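Local coordinates for protein acyl-coenzyme A oxidase acox-1.1 (Caenorhabditis elegans, PDB 5K3H) that catalyses the FAD-dependent desaturation of acyl-CoA side chains that opens peroxisomal beta-oxidation, passing the electrons to oxygen to give hydrogen peroxide, at residues A506-K509 with F510-L513; L655-D659 with T660-P664. One frame throughout, in Å; residues are numbered along the deposited sequence.

Interaction 1: residues A506-K509 with F510-L513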
loop_
_atom_site.group_PDB
_atom_site.type_symbol
_atom_site.label_atom_id
_atom_site.label_comp_id
_atom_site.label_asym_id
_atom_site.label_seq_id
_atom_site.Cartn_x
_atom_site.Cartn_y
_atom_site.Cartn_z
ATOM N N ALA B 506 -0.875 25.871 15.891
ATOM C CA ALA B 506 -0.016 24.840 16.457
ATOM C C ALA B 506 1.129 25.442 17.254
ATOM O O ALA B 506 1.472 24.938 18.327
ATOM C CB ALA B 506 0.534 23.957 15.339
ATOM N N ALA B 507 1.725 26.529 16.761
ATOM C CA ALA B 507 2.810 27.157 17.512
ATOM C C ALA B 507 2.301 27.725 18.836
ATOM O O ALA B 507 2.930 27.539 19.887
ATOM C CB ALA B 507 3.501 28.221 16.649
ATOM N N ASN B 508 1.129 28.363 18.822
ATOM C CA ASN B 508 0.569 28.882 20.063
ATOM C C ASN B 508 0.200 27.766 21.026
ATOM O O ASN B 508 0.261 27.970 22.246
ATOM C CB ASN B 508 -0.645 29.758 19.785
ATOM C CG ASN B 508 -0.248 31.113 19.279
ATOM O OD1 ASN B 508 0.850 31.589 19.584
ATOM N ND2 ASN B 508 -1.128 31.759 18.531
ATOM N N LYS B 509 -0.180 26.588 20.515
ATOM C CA LYS B 509 -0.396 25.452 21.414
ATOM C C LYS B 509 0.904 25.084 22.125
ATOM O O LYS B 509 0.925 24.867 23.342
ATOM C CB LYS B 509 -0.954 24.250 20.650
ATOM C CG LYS B 509 -1.106 23.016 21.546
ATOM C CD LYS B 509 -1.569 21.773 20.777
ATOM C CE LYS B 509 -1.855 20.610 21.738
ATOM N NZ LYS B 509 -2.409 19.418 21.019
ATOM N N PHE B 510 1.998 25.006 21.364
ATOM C CA PHE B 510 3.315 24.748 21.933
ATOM C C PHE B 510 3.717 25.861 22.906
ATOM O O PHE B 510 4.061 25.594 24.063
ATOM C CB PHE B 510 4.316 24.594 20.778
ATOM C CG PHE B 510 5.747 24.502 21.197
ATOM C CD1 PHE B 510 6.162 23.550 22.118
ATOM C CD2 PHE B 510 6.688 25.351 20.649
ATOM C CE1 PHE B 510 7.496 23.459 22.486
ATOM C CE2 PHE B 510 8.006 25.267 21.012
ATOM C CZ PHE B 510 8.412 24.324 21.933
ATOM N N PHE B 511 3.670 27.119 22.452
ATOM C CA PHE B 511 3.988 28.243 23.327
ATOM C C PHE B 511 3.095 28.253 24.562
ATOM O O PHE B 511 3.575 28.457 25.683
ATOM C CB PHE B 511 3.811 29.566 22.586
ATOM C CG PHE B 511 4.683 29.729 21.367
ATOM C CD1 PHE B 511 5.950 29.175 21.310
ATOM C CD2 PHE B 511 4.214 30.448 20.264
ATOM C CE1 PHE B 511 6.743 29.340 20.176
ATOM C CE2 PHE B 511 4.995 30.616 19.132
ATOM C CZ PHE B 511 6.267 30.062 19.086
ATOM N N GLY B 512 1.793 28.012 24.386
ATOM C CA GLY B 512 0.885 28.117 25.518
ATOM C C GLY B 512 1.189 27.128 26.623
ATOM O O GLY B 512 1.133 27.474 27.802
ATOM N N LEU B 513 1.514 25.882 26.260
ATOM C CA LEU B 513 1.835 24.855 27.251
ATOM C C LEU B 513 3.097 25.205 28.031
ATOM O O LEU B 513 3.183 24.933 29.236
ATOM C CB LEU B 513 1.987 23.486 26.581
ATOM C CG LEU B 513 0.674 22.832 26.142
ATOM C CD1 LEU B 513 0.949 21.663 25.200
ATOM C CD2 LEU B 513 -0.139 22.382 27.314
#
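A506 to K509 and F510 to L513 are successive turns of helix 489-515, joined by the i to i+4 hydrogen bonds of an alpha-helix. F510 N bonds to A506 O at 3.1 Å, and F511 N meets A507 O at 2.7 Å on a nearly straight path (N-H...O 178°). G512 N to N508 O and L513 N to K509 O continue the pattern, the donors tilted from the carbonyl planes. A507 O also lies over one face of the F511 ring, offset toward its rim, 3.2 Å from F511 CG. With CG anti to the carbonyl carbon (chi1 -60°), the F511 ring reaches back along the helix, so that its CE2 rests 3.8 Å from A507 CB. The small alanine leaves room for this ring and for helix 437-456, where V449 touches both residues. Were F511 an alanine, A507 CB and V449 would probably lose their aromatic partner and a gap would open between the two helices. F510 points its ring to another neighbour, W524, in an edge-to-face pair. Flexible and charged, the extended K509 chain carries NZ to a hydrogen bond with the carbonyl oxygen of K526 and packs on Y601 of the second subunit. On the outer side, the N508 amide is turned 59° from the F511 ring, with N508 OD1 at the ring's edge, in its plane, 3.6 Å from F511 CD2.

Interaction 2: residues L655-D659 with T660-P664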
loop_
_atom_site.group_PDB
_atom_site.type_symbol
_atom_site.label_atom_id
_atom_site.label_comp_id
_atom_site.label_asym_id
_atom_site.label_seq_id
_atom_site.Cartn_x
_atom_site.Cartn_y
_atom_site.Cartn_z
ATOM N N LEU B 655 2.274 -30.187 -11.298
ATOM C CA LEU B 655 3.266 -29.621 -10.403
ATOM C C LEU B 655 3.857 -30.740 -9.554
ATOM O O LEU B 655 3.162 -31.714 -9.236
ATOM C CB LEU B 655 2.655 -28.556 -9.485
ATOM C CG LEU B 655 2.080 -27.232 -10.003
ATOM C CD1 LEU B 655 1.677 -26.347 -8.831
ATOM C CD2 LEU B 655 3.076 -26.501 -10.893
ATOM N N PRO B 656 5.140 -30.634 -9.182
ATOM C CA PRO B 656 5.690 -31.595 -8.212
ATOM C C PRO B 656 4.843 -31.730 -6.966
ATOM O O PRO B 656 4.672 -32.849 -6.466
ATOM C CB PRO B 656 7.071 -31.010 -7.894
ATOM C CG PRO B 656 7.453 -30.294 -9.147
ATOM C CD PRO B 656 6.169 -29.715 -9.698
ATOM N N SER B 657 4.242 -30.629 -6.498
ATOM C CA SER B 657 3.397 -30.699 -5.312
ATOM C C SER B 657 2.257 -31.671 -5.519
ATOM O O SER B 657 1.725 -32.209 -4.543
ATOM C CB SER B 657 2.833 -29.320 -4.950
ATOM O OG SER B 657 1.946 -28.826 -5.939
ATOM N N VAL B 658 1.850 -31.877 -6.774
ATOM C CA VAL B 658 0.775 -32.816 -7.085
ATOM C C VAL B 658 1.297 -34.250 -7.164
ATOM O O VAL B 658 0.627 -35.185 -6.711
ATOM C CB VAL B 658 0.055 -32.391 -8.381
ATOM C CG1 VAL B 658 -1.023 -33.388 -8.738
ATOM C CG2 VAL B 658 -0.572 -30.997 -8.210
ATOM N N ASP B 659 2.485 -34.458 -7.748
ATOM C CA ASP B 659 3.042 -35.812 -7.806
ATOM C C ASP B 659 3.452 -36.307 -6.421
ATOM O O ASP B 659 3.135 -37.439 -6.037
ATOM C CB ASP B 659 4.216 -35.875 -8.778
ATOM C CG ASP B 659 3.759 -36.084 -10.217
ATOM O OD1 ASP B 659 2.714 -36.750 -10.416
ATOM O OD2 ASP B 659 4.455 -35.600 -11.150
ATOM N N THR B 660 4.151 -35.472 -5.654
ATOM C CA THR B 660 4.668 -35.905 -4.362
ATOM C C THR B 660 3.567 -35.977 -3.314
ATOM O O THR B 660 3.413 -36.992 -2.625
ATOM C CB THR B 660 5.752 -34.938 -3.905
ATOM O OG1 THR B 660 6.733 -34.804 -4.943
ATOM C CG2 THR B 660 6.393 -35.426 -2.618
ATOM N N TYR B 661 2.790 -34.915 -3.186
ATOM C CA TYR B 661 1.696 -34.810 -2.241
ATOM C C TYR B 661 0.413 -34.674 -3.037
ATOM O O TYR B 661 0.413 -34.799 -4.260
ATOM C CB TYR B 661 1.897 -33.617 -1.306
ATOM C CG TYR B 661 3.281 -33.494 -0.673
ATOM C CD1 TYR B 661 3.699 -34.373 0.315
ATOM C CD2 TYR B 661 4.142 -32.472 -1.040
ATOM C CE1 TYR B 661 4.936 -34.249 0.904
ATOM C CE2 TYR B 661 5.381 -32.338 -0.457
ATOM C CZ TYR B 661 5.778 -33.226 0.524
ATOM O OH TYR B 661 7.026 -33.099 1.123
ATOM N N LEU B 662 -0.702 -34.469 -2.349
ATOM C CA LEU B 662 -1.917 -34.077 -3.066
ATOM C C LEU B 662 -2.526 -35.221 -3.871
ATOM O O LEU B 662 -3.649 -35.643 -3.577
ATOM C CB LEU B 662 -1.660 -32.860 -3.979
ATOM C CG LEU B 662 -2.096 -31.482 -3.465
ATOM C CD1 LEU B 662 -1.692 -31.262 -2.011
ATOM C CD2 LEU B 662 -1.525 -30.379 -4.359
ATOM N N LYS B 663 -1.845 -35.717 -4.909
ATOM C CA LYS B 663 -2.412 -36.881 -5.590
ATOM C C LYS B 663 -2.246 -38.143 -4.754
ATOM O O LYS B 663 -3.235 -38.877 -4.589
ATOM C CB LYS B 663 -1.870 -36.996 -7.016
ATOM C CG LYS B 663 -2.618 -38.034 -7.859
ATOM C CD LYS B 663 -2.093 -38.045 -9.292
ATOM C CE LYS B 663 -0.740 -38.739 -9.419
ATOM N NZ LYS B 663 -0.299 -38.799 -10.851
ATOM N N PRO B 664 -1.072 -38.457 -4.190
ATOM C CA PRO B 664 -1.048 -39.514 -3.166
ATOM C C PRO B 664 -2.116 -39.318 -2.101
ATOM O O PRO B 664 -2.793 -40.282 -1.713
ATOM C CB PRO B 664 0.372 -39.402 -2.585
ATOM C CG PRO B 664 1.203 -38.912 -3.749
ATOM C CD PRO B 664 0.291 -37.975 -4.513
#
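V658 and K663 meet where the short helix 656-660 ends and helix 663-668 begins. K663 N donates to V658 O at 3.1 Å, in the carbonyl plane and on a lone pair. K663 CB then lies close to the same V658 oxygen and also 4.1 Å from V658 CG1. CG leaves anti to the backbone N (chi1 -169°), and a bend at chi3 (76°) turns the chain alongside D659, bringing CE to 4.1 Å from D659 OD1. At the tip, K663 NZ makes a long salt bridge of 3.7 Å with D659 OD1, while its hydrogen bond goes to the carbonyl of K226 of the second subunit. A long, flexible lysine suits a place between an acidic neighbour and a carbonyl of the other subunit. Nearby, L662 CD2 packs at 4.0 Å on V658 CG2, the two apolar chains crossing at about a right angle. Proline lacks an N-H, which costs nothing in the first turn of a helix, where P664 and P656 both sit. L662, with positive phi and negative psi, is the N-cap of helix 663-668, and a weak bond from K663 N to Y661 O spans it: a classic gamma turn linking two short helices.

Interactions 1 and 2 lie in series along the chain, both in the C-terminal acyl-CoA oxidase region, yet their centres are 67 Å apart and they do not touch. Both are local and partly buried, but they hold different elements. In interaction 1 one long helix continues unbroken, its buried residues set against helices 437-456 and 520-553, and the side chain of A506 lies about 5 Å from that of the ATP-binding residue A534. Interaction 2 instead turns the chain from one short helix into another near its C-terminal end, away from the known FAD, ATP and substrate sites. Regular helix bonds and aromatic packing on neighbouring helices mark the first; prolines, a turn and a long charge pair shape the second, which leans extensively on the other subunit.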